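Local coordinates for protein phosphoglycerate kinase (Coxiella burnetii, PDB 4NG4) that catalyses the reversible transfer of a phosphoryl group between ATP and 3-phosphoglycerate in glycolysis, at residues Arg73-Phe79 with Arg124-Asn130. Residues are numbered along the deposited sequence; the frame is centred on the assembly and turned at random.
Sequences RPEEGKF and RFNKGEN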
loop_
_atom_site.group_PDB
_atom_site.type_symbol
_atom_site.label_atom_id
_atom_site.label_comp_id
_atom_site.label_asym_id
_atom_site.label_seq_id
_atom_site.Cartn_x
_atom_site.Cartn_y
_atom_site.Cartn_z
ATOM N N ARG A 73 8.046 15.462 -7.187
ATOM C CA ARG A 73 9.328 15.639 -6.532
ATOM C C ARG A 73 10.017 16.889 -7.081
ATOM O O ARG A 73 10.787 16.812 -8.050
ATOM C CB ARG A 73 10.189 14.411 -6.760
ATOM C CG ARG A 73 9.624 13.154 -6.119
ATOM C CD ARG A 73 10.475 11.935 -6.392
ATOM N NE ARG A 73 9.804 10.714 -5.963
ATOM C CZ ARG A 73 9.701 10.299 -4.700
ATOM N NH1 ARG A 73 10.224 10.993 -3.703
ATOM N NH2 ARG A 73 9.071 9.173 -4.425
ATOM N N PRO A 74 9.720 18.056 -6.482
ATOM C CA PRO A 74 10.377 19.300 -6.850
ATOM C C PRO A 74 11.747 19.431 -6.189
ATOM O O PRO A 74 12.068 18.645 -5.296
ATOM C CB PRO A 74 9.425 20.352 -6.297
ATOM C CG PRO A 74 8.872 19.715 -5.093
ATOM C CD PRO A 74 8.692 18.279 -5.449
ATOM N N GLU A 75 12.542 20.407 -6.636
ATOM C CA GLU A 75 13.815 20.756 -5.990
ATOM C C GLU A 75 13.510 21.665 -4.795
ATOM O O GLU A 75 12.941 22.756 -4.947
ATOM C CB GLU A 75 14.769 21.450 -6.982
ATOM C CG GLU A 75 16.036 22.063 -6.350
ATOM C CD GLU A 75 16.959 22.730 -7.350
ATOM O OE1 GLU A 75 17.067 22.239 -8.491
ATOM O OE2 GLU A 75 17.594 23.746 -6.992
ATOM N N GLU A 76 13.862 21.205 -3.597
ATOM C CA GLU A 76 13.586 21.983 -2.393
ATOM C C GLU A 76 14.160 23.391 -2.521
ATOM O O GLU A 76 15.356 23.579 -2.739
ATOM C CB GLU A 76 14.100 21.279 -1.137
ATOM C CG GLU A 76 13.098 20.305 -0.599
ATOM C CD GLU A 76 13.619 19.432 0.536
ATOM O OE1 GLU A 76 12.893 18.487 0.913
ATOM O OE2 GLU A 76 14.731 19.693 1.041
ATOM N N GLY A 77 13.265 24.369 -2.412
ATOM C CA GLY A 77 13.618 25.782 -2.485
ATOM C C GLY A 77 13.407 26.377 -3.854
ATOM O O GLY A 77 13.562 27.572 -4.016
ATOM N N LYS A 78 13.057 25.551 -4.836
ATOM C CA LYS A 78 12.897 26.005 -6.212
ATOM C C LYS A 78 11.458 25.828 -6.676
ATOM O O LYS A 78 11.054 24.737 -7.103
ATOM C CB LYS A 78 13.849 25.241 -7.126
ATOM C CG LYS A 78 13.855 25.699 -8.586
ATOM C CD LYS A 78 14.383 24.571 -9.467
ATOM C CE LYS A 78 14.896 25.058 -10.794
ATOM N NZ LYS A 78 16.035 24.219 -11.282
ATOM N N PHE A 79 10.693 26.910 -6.585
ATOM C CA PHE A 79 9.306 26.917 -7.037
ATOM C C PHE A 79 9.214 26.759 -8.554
ATOM O O PHE A 79 9.877 27.476 -9.316
ATOM C CB PHE A 79 8.579 28.201 -6.602
ATOM C CG PHE A 79 7.208 28.344 -7.197
ATOM C CD1 PHE A 79 6.181 27.517 -6.793
ATOM C CD2 PHE A 79 6.949 29.287 -8.174
ATOM C CE1 PHE A 79 4.906 27.639 -7.349
ATOM C CE2 PHE A 79 5.694 29.411 -8.720
ATOM C CZ PHE A 79 4.668 28.585 -8.310
ATOM N N ARG A 124 6.839 20.046 -0.366
ATOM C CA ARG A 124 8.159 19.627 -0.815
ATOM C C ARG A 124 8.988 20.739 -1.467
ATOM O O ARG A 124 10.122 20.499 -1.872
ATOM C CB ARG A 124 8.016 18.450 -1.768
ATOM C CG ARG A 124 7.507 17.203 -1.083
ATOM C CD ARG A 124 7.674 15.983 -1.961
ATOM N NE ARG A 124 7.298 14.781 -1.241
ATOM C CZ ARG A 124 7.119 13.589 -1.797
ATOM N NH1 ARG A 124 7.270 13.404 -3.109
ATOM N NH2 ARG A 124 6.781 12.573 -1.035
ATOM N N PHE A 125 8.422 21.942 -1.570
ATOM C CA PHE A 125 9.189 23.109 -1.989
ATOM C C PHE A 125 10.099 23.583 -0.877
ATOM O O PHE A 125 11.176 24.112 -1.155
ATOM C CB PHE A 125 8.290 24.265 -2.414
ATOM C CG PHE A 125 7.662 24.095 -3.773
ATOM C CD1 PHE A 125 8.423 23.727 -4.886
ATOM C CD2 PHE A 125 6.313 24.352 -3.951
ATOM C CE1 PHE A 125 7.839 23.589 -6.150
ATOM C CE2 PHE A 125 5.720 24.216 -5.202
ATOM C CZ PHE A 125 6.490 23.840 -6.309
ATOM N N ASN A 126 9.677 23.377 0.372
ATOM C CA ASN A 126 10.387 23.912 1.528
ATOM C C ASN A 126 11.752 23.245 1.732
ATOM O O ASN A 126 11.822 22.020 1.908
ATOM C CB ASN A 126 9.537 23.749 2.800
ATOM C CG ASN A 126 8.222 24.529 2.747
ATOM O OD1 ASN A 126 8.155 25.634 2.221
ATOM N ND2 ASN A 126 7.183 23.964 3.324
ATOM N N LYS A 127 12.822 24.049 1.681
ATOM C CA LYS A 127 14.131 23.649 2.225
ATOM C C LYS A 127 13.905 22.921 3.559
ATOM O O LYS A 127 13.463 23.553 4.541
ATOM C CB LYS A 127 15.036 24.875 2.484
ATOM C CG LYS A 127 15.977 25.296 1.349
ATOM C CD LYS A 127 16.901 26.438 1.832
ATOM C CE LYS A 127 18.035 26.788 0.857
ATOM N NZ LYS A 127 17.787 28.046 0.105
ATOM N N GLY A 128 14.163 21.606 3.577
ATOM C CA GLY A 128 14.170 20.824 4.819
ATOM C C GLY A 128 13.069 19.791 5.035
ATOM O O GLY A 128 13.094 19.054 6.022
ATOM N N GLU A 129 12.110 19.720 4.118
ATOM C CA GLU A 129 11.037 18.731 4.212
ATOM C C GLU A 129 11.581 17.308 4.230
ATOM O O GLU A 129 11.282 16.521 5.136
ATOM C CB GLU A 129 10.053 18.888 3.042
ATOM C CG GLU A 129 9.106 17.704 2.816
ATOM C CD GLU A 129 7.976 17.612 3.829
ATOM O OE1 GLU A 129 6.844 17.267 3.415
ATOM O OE2 GLU A 129 8.199 17.894 5.031
ATOM N N ASN A 130 12.376 16.981 3.224
ATOM C CA ASN A 130 12.915 15.627 3.094
ATOM C C ASN A 130 13.852 15.139 4.246
ATOM O O ASN A 130 13.926 13.936 4.513
ATOM C CB ASN A 130 13.590 15.462 1.741
ATOM C CG ASN A 130 14.347 14.209 1.659
ATOM O OD1 ASN A 130 13.755 13.136 1.523
ATOM N ND2 ASN A 130 15.665 14.301 1.799
#
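The carboxylate of E76 reaches across from one loop to take two backbone N-H groups of the other, showing how a single acidic side chain can tie two turns together. OE1 of E76 accepts from N of N130 at 2.8 Å, on its syn side and close to the carboxylate plane, whereas OE2 of E76 is met from above that plane by N of G128 at 3.2 Å. The E76 chain runs extended beyond CG (chi2 172°), which carries the carboxylate past the carbonyls of R124 and N126 to the turn N126-E129 and the residue that follows it. Both loops turn in the same way, as type II beta turns with glycine third, G77 and G128.

Close packing centres on F125, the one buried ring here. P74 lays CB 3.6 Å from CE1 of F125 and crosses the aliphatic start of R124 at about a right angle, its CG 3.7 Å from CB of R124. F79 turns its edge to a face of F125 in an offset edge-to-face pair, centroids 5.4 Å apart and planes at 63°. F79 itself is exposed, and the outer side of the turn E75-K78 is looser still: K78 and E75 point away from the partner loop and form a salt bridge with each other, NZ of K78 lying 3.6 Å from OE1 of E75.

At the other end, NH1 of R124 lies over one face of the R73 guanidinium and also donates to the carbonyl of G72. R73 and R124 are both predicted to bind the substrate, as are N34 and R157 nearby. Such clustered arginines are consistent with the basic patch that receives 3-phosphoglycerate in the N-terminal domain of phosphoglycerate kinases, built on loops following parallel strands 64-69 and 117-120.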